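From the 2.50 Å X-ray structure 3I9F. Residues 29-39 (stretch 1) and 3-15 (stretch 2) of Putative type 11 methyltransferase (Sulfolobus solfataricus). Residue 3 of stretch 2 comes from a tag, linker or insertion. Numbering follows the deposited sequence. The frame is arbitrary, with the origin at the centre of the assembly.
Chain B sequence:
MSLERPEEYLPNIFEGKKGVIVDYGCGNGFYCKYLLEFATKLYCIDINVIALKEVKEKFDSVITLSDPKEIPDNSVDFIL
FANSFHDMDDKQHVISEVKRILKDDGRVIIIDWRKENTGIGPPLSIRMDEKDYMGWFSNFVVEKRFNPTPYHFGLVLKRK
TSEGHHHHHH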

# COMPACT_ATOMS: atom_id res chain seq x y z
N GLY B 29 0.00 -3.46 17.42
CA GLY B 29 1.20 -3.79 16.62
C GLY B 29 2.00 -4.88 17.31
O GLY B 29 3.16 -5.13 16.99
N PHE B 30 1.35 -5.54 18.26
CA PHE B 30 1.94 -6.58 19.03
C PHE B 30 2.45 -7.69 18.15
O PHE B 30 3.57 -8.15 18.31
CB PHE B 30 0.92 -7.11 20.03
CG PHE B 30 1.44 -8.18 20.90
CD1 PHE B 30 2.35 -7.90 21.92
CD2 PHE B 30 1.07 -9.48 20.69
CE1 PHE B 30 2.87 -8.92 22.72
CE2 PHE B 30 1.56 -10.49 21.49
CZ PHE B 30 2.46 -10.21 22.51
N TYR B 31 1.65 -8.12 17.20
CA TYR B 31 1.98 -9.33 16.45
C TYR B 31 3.01 -9.13 15.33
O TYR B 31 3.54 -10.11 14.79
CB TYR B 31 0.71 -9.94 15.87
CG TYR B 31 0.03 -10.83 16.85
CD1 TYR B 31 0.34 -12.16 16.91
CD2 TYR B 31 -0.90 -10.32 17.72
CE1 TYR B 31 -0.26 -12.97 17.81
CE2 TYR B 31 -1.51 -11.13 18.63
CZ TYR B 31 -1.19 -12.46 18.68
OH TYR B 31 -1.79 -13.28 19.60
N CYS B 32 3.28 -7.87 14.98
CA CYS B 32 4.15 -7.56 13.86
C CYS B 32 5.56 -8.18 13.90
O CYS B 32 6.00 -8.74 12.90
CB CYS B 32 4.21 -6.05 13.66
SG CYS B 32 2.71 -5.47 12.80
N LYS B 33 6.25 -8.11 15.04
CA LYS B 33 7.61 -8.67 15.11
C LYS B 33 7.59 -10.17 14.93
O LYS B 33 8.48 -10.74 14.32
CB LYS B 33 8.35 -8.25 16.38
CG LYS B 33 8.12 -9.07 17.67
CD LYS B 33 8.63 -8.26 18.90
CE LYS B 33 9.18 -9.15 20.01
NZ LYS B 33 10.16 -10.17 19.48
N TYR B 34 6.54 -10.80 15.42
CA TYR B 34 6.43 -12.24 15.25
C TYR B 34 6.12 -12.58 13.80
O TYR B 34 6.68 -13.51 13.26
CB TYR B 34 5.43 -12.83 16.23
CG TYR B 34 5.79 -12.53 17.68
CD1 TYR B 34 6.65 -13.37 18.40
CD2 TYR B 34 5.31 -11.39 18.32
CE1 TYR B 34 7.01 -13.09 19.72
CE2 TYR B 34 5.67 -11.10 19.63
CZ TYR B 34 6.52 -11.95 20.32
OH TYR B 34 6.85 -11.67 21.63
N LEU B 35 5.28 -11.79 13.14
CA LEU B 35 4.94 -12.03 11.72
C LEU B 35 6.05 -11.67 10.73
O LEU B 35 6.13 -12.21 9.63
CB LEU B 35 3.66 -11.25 11.33
CG LEU B 35 2.40 -11.65 12.07
CD1 LEU B 35 1.28 -10.71 11.74
CD2 LEU B 35 2.02 -13.09 11.75
N LEU B 36 6.89 -10.71 11.11
CA LEU B 36 8.02 -10.31 10.27
C LEU B 36 8.95 -11.49 9.95
O LEU B 36 9.42 -11.62 8.81
CB LEU B 36 8.81 -9.19 10.94
CG LEU B 36 8.22 -7.81 10.72
CD1 LEU B 36 9.21 -6.75 11.15
CD2 LEU B 36 7.87 -7.65 9.25
N GLU B 37 9.17 -12.38 10.91
CA GLU B 37 10.04 -13.52 10.66
C GLU B 37 9.41 -14.54 9.67
O GLU B 37 10.04 -15.52 9.34
CB GLU B 37 10.54 -14.15 12.00
CG GLU B 37 9.82 -15.44 12.59
CD GLU B 37 10.02 -15.61 14.15
OE1 GLU B 37 10.44 -16.71 14.65
OE2 GLU B 37 9.72 -14.61 14.88
N PHE B 38 8.20 -14.29 9.17
CA PHE B 38 7.53 -15.24 8.26
C PHE B 38 7.00 -14.65 6.96
O PHE B 38 6.51 -15.39 6.10
CB PHE B 38 6.32 -15.88 8.95
CG PHE B 38 6.67 -16.76 10.11
CD1 PHE B 38 7.31 -17.98 9.90
CD2 PHE B 38 6.32 -16.38 11.40
CE1 PHE B 38 7.63 -18.81 10.98
CE2 PHE B 38 6.61 -17.20 12.48
CZ PHE B 38 7.27 -18.42 12.27
N ALA B 39 7.08 -13.32 6.81
CA ALA B 39 6.39 -12.63 5.73
C ALA B 39 7.35 -12.19 4.62
O ALA B 39 8.31 -11.44 4.88
CB ALA B 39 5.65 -11.41 6.30
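Stretch 2 (3-15) LERPEEYLPNIFE

Stretch 2 runs along stretch 1 in the same general direction. Glu-4 and Arg-5 are extended, a short 3-10 turn follows over residues 6-8, and the chain then passes into helix 10-14; Leu-10 N donates to Pro-6 O at 3.0 Å, which ties the start of the helix to the turn. The N-to-C axes of helix 10-14 and helix 32-36 cross at -37°, and their closest approach of 11.3 Å leaves room for large side chains between them. Glu-4 lies by Phe-30, Pro-6 by Tyr-34, and Phe-14 by Phe-38, where the CA atoms come within 6.7 Å. The two stretches bury 606 Å² between them.

Pro-6 is the hub at the N-terminal end. Its CA-to-CB bond points toward stretch 1, and its ring, C-gamma exo, meets three aromatic residues. Its CG sits 3.9 Å from the centroid of the Tyr-34 ring, almost on the ring normal, a CH-pi contact; the same CG lies 3.5 Å from Phe-30 CE2, and Pro-6 CB is 3.9 Å from Tyr-31 CE1. Phe-30 is t and Tyr-34 is m; both CA-to-CB bonds point toward stretch 2, and both rings meet Pro-6.

Tyr-31 starts sideways, but its m rotamer, with chi1 at -85°, carries the hydroxyl to the polar part of the contact. Tyr-31 OH donates to Glu-4 OE2 at 2.9 Å and accepts from Tyr-9 OH, also at 2.9 Å. Tyr-9 gets there with chi1 p, and Glu-4 reaches out with chi1 m and chi2 t. The chain from Tyr-9 through Tyr-31 to Glu-4 satisfies a buried hydroxyl in both its roles, while the ring beneath it still packs against apolar atoms.

Leu-10, m and t, fills the space between the helices. Its CD1 lies 3.4 Å from Tyr-34 CB, a tight fit, and 4.2 Å from Tyr-31 CD1 at that ring's edge. Leu-35 has the same m, t conformation; unlike that of Leu-10, its CA-to-CB bond leaves sideways, yet its CD2 arrives 3.6 Å from Phe-14 CE1.

Phe-38 and Phe-14 close the far end. Both are m in chi1, with CA-to-CB bonds toward the other stretch, and their rings form an offset stack, centroids 5.0 Å apart and planes at 30°. Alongside the stack, Phe-14 CB lies over the face of the Phe-38 ring, 3.6 Å from its centroid, while Phe-38 CZ reaches Pro-11 CA at 3.7 Å. The rule to read here is an aliphatic group on an aromatic face at each end, with leucine between.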

# COMPACT_ATOMS: atom_id res chain seq x y z
N LEU B 3 0.52 -11.62 28.37
CA LEU B 3 -0.39 -12.76 28.48
C LEU B 3 -0.24 -13.66 27.24
O LEU B 3 -0.08 -14.87 27.37
CB LEU B 3 -1.84 -12.25 28.62
CG LEU B 3 -2.92 -13.26 29.01
CD1 LEU B 3 -2.76 -13.68 30.45
CD2 LEU B 3 -4.28 -12.65 28.80
N GLU B 4 -0.25 -13.07 26.05
CA GLU B 4 -0.04 -13.85 24.82
C GLU B 4 1.48 -14.07 24.61
O GLU B 4 2.28 -13.13 24.72
CB GLU B 4 -0.72 -13.15 23.63
CG GLU B 4 -2.06 -12.43 23.97
CD GLU B 4 -2.85 -11.99 22.73
OE1 GLU B 4 -2.97 -10.76 22.48
OE2 GLU B 4 -3.35 -12.87 22.00
N ARG B 5 1.89 -15.33 24.37
CA ARG B 5 3.30 -15.68 24.04
C ARG B 5 3.33 -16.35 22.64
O ARG B 5 3.39 -17.58 22.53
CB ARG B 5 3.92 -16.60 25.12
N PRO B 6 3.28 -15.52 21.57
CA PRO B 6 3.00 -15.98 20.20
C PRO B 6 4.07 -16.86 19.59
O PRO B 6 3.79 -17.61 18.64
CB PRO B 6 2.84 -14.68 19.40
CG PRO B 6 2.77 -13.57 20.40
CD PRO B 6 3.53 -14.07 21.61
N GLU B 7 5.27 -16.77 20.14
CA GLU B 7 6.35 -17.73 19.86
C GLU B 7 5.90 -19.21 20.04
O GLU B 7 6.45 -20.12 19.42
CB GLU B 7 7.58 -17.39 20.74
N GLU B 8 4.86 -19.43 20.85
CA GLU B 8 4.38 -20.78 21.19
C GLU B 8 3.36 -21.40 20.23
O GLU B 8 3.12 -22.63 20.27
CB GLU B 8 3.76 -20.76 22.60
CG GLU B 8 4.75 -20.32 23.71
CD GLU B 8 4.16 -20.42 25.14
OE1 GLU B 8 2.95 -20.69 25.30
OE2 GLU B 8 4.94 -20.21 26.10
N TYR B 9 2.74 -20.58 19.37
CA TYR B 9 1.72 -21.10 18.45
C TYR B 9 1.83 -20.61 17.00
O TYR B 9 1.42 -21.32 16.11
CB TYR B 9 0.31 -20.85 19.00
CG TYR B 9 0.12 -19.44 19.48
CD1 TYR B 9 0.37 -19.10 20.80
CD2 TYR B 9 -0.26 -18.43 18.59
CE1 TYR B 9 0.23 -17.79 21.25
CE2 TYR B 9 -0.40 -17.12 19.01
CZ TYR B 9 -0.17 -16.80 20.35
OH TYR B 9 -0.33 -15.51 20.80
N LEU B 10 2.39 -19.42 16.77
CA LEU B 10 2.59 -18.95 15.39
C LEU B 10 3.46 -19.87 14.52
O LEU B 10 3.06 -20.21 13.39
CB LEU B 10 3.18 -17.53 15.35
CG LEU B 10 2.26 -16.39 15.76
CD1 LEU B 10 2.99 -15.09 15.50
CD2 LEU B 10 0.94 -16.45 15.02
N PRO B 11 4.64 -20.30 15.02
CA PRO B 11 5.52 -21.07 14.14
C PRO B 11 4.86 -22.32 13.60
O PRO B 11 4.93 -22.59 12.40
CB PRO B 11 6.70 -21.41 15.05
CG PRO B 11 6.78 -20.22 15.97
CD PRO B 11 5.32 -19.94 16.28
N ASN B 12 4.18 -23.05 14.46
CA ASN B 12 3.46 -24.22 13.98
C ASN B 12 2.53 -23.90 12.80
O ASN B 12 2.29 -24.75 11.94
CB ASN B 12 2.69 -24.90 15.10
CG ASN B 12 1.98 -26.17 14.62
OD1 ASN B 12 0.76 -26.17 14.43
ND2 ASN B 12 2.76 -27.23 14.37
N ILE B 13 1.98 -22.68 12.77
CA ILE B 13 1.08 -22.27 11.69
C ILE B 13 1.85 -21.94 10.41
O ILE B 13 1.51 -22.42 9.34
CB ILE B 13 0.20 -21.07 12.13
CG1 ILE B 13 -0.86 -21.55 13.13
CG2 ILE B 13 -0.47 -20.38 10.91
CD1 ILE B 13 -1.32 -20.48 14.07
N PHE B 14 2.89 -21.14 10.55
CA PHE B 14 3.59 -20.60 9.39
C PHE B 14 4.76 -21.43 8.83
O PHE B 14 5.25 -21.13 7.72
CB PHE B 14 4.14 -19.23 9.73
CG PHE B 14 3.09 -18.21 9.94
CD1 PHE B 14 2.94 -17.60 11.17
CD2 PHE B 14 2.25 -17.84 8.92
CE1 PHE B 14 1.95 -16.63 11.38
CE2 PHE B 14 1.26 -16.86 9.13
CZ PHE B 14 1.13 -16.26 10.36
N GLU B 15 5.21 -22.45 9.58
CA GLU B 15 6.50 -23.10 9.33
C GLU B 15 6.71 -23.51 7.86
O GLU B 15 7.59 -22.96 7.16
CB GLU B 15 6.68 -24.33 10.24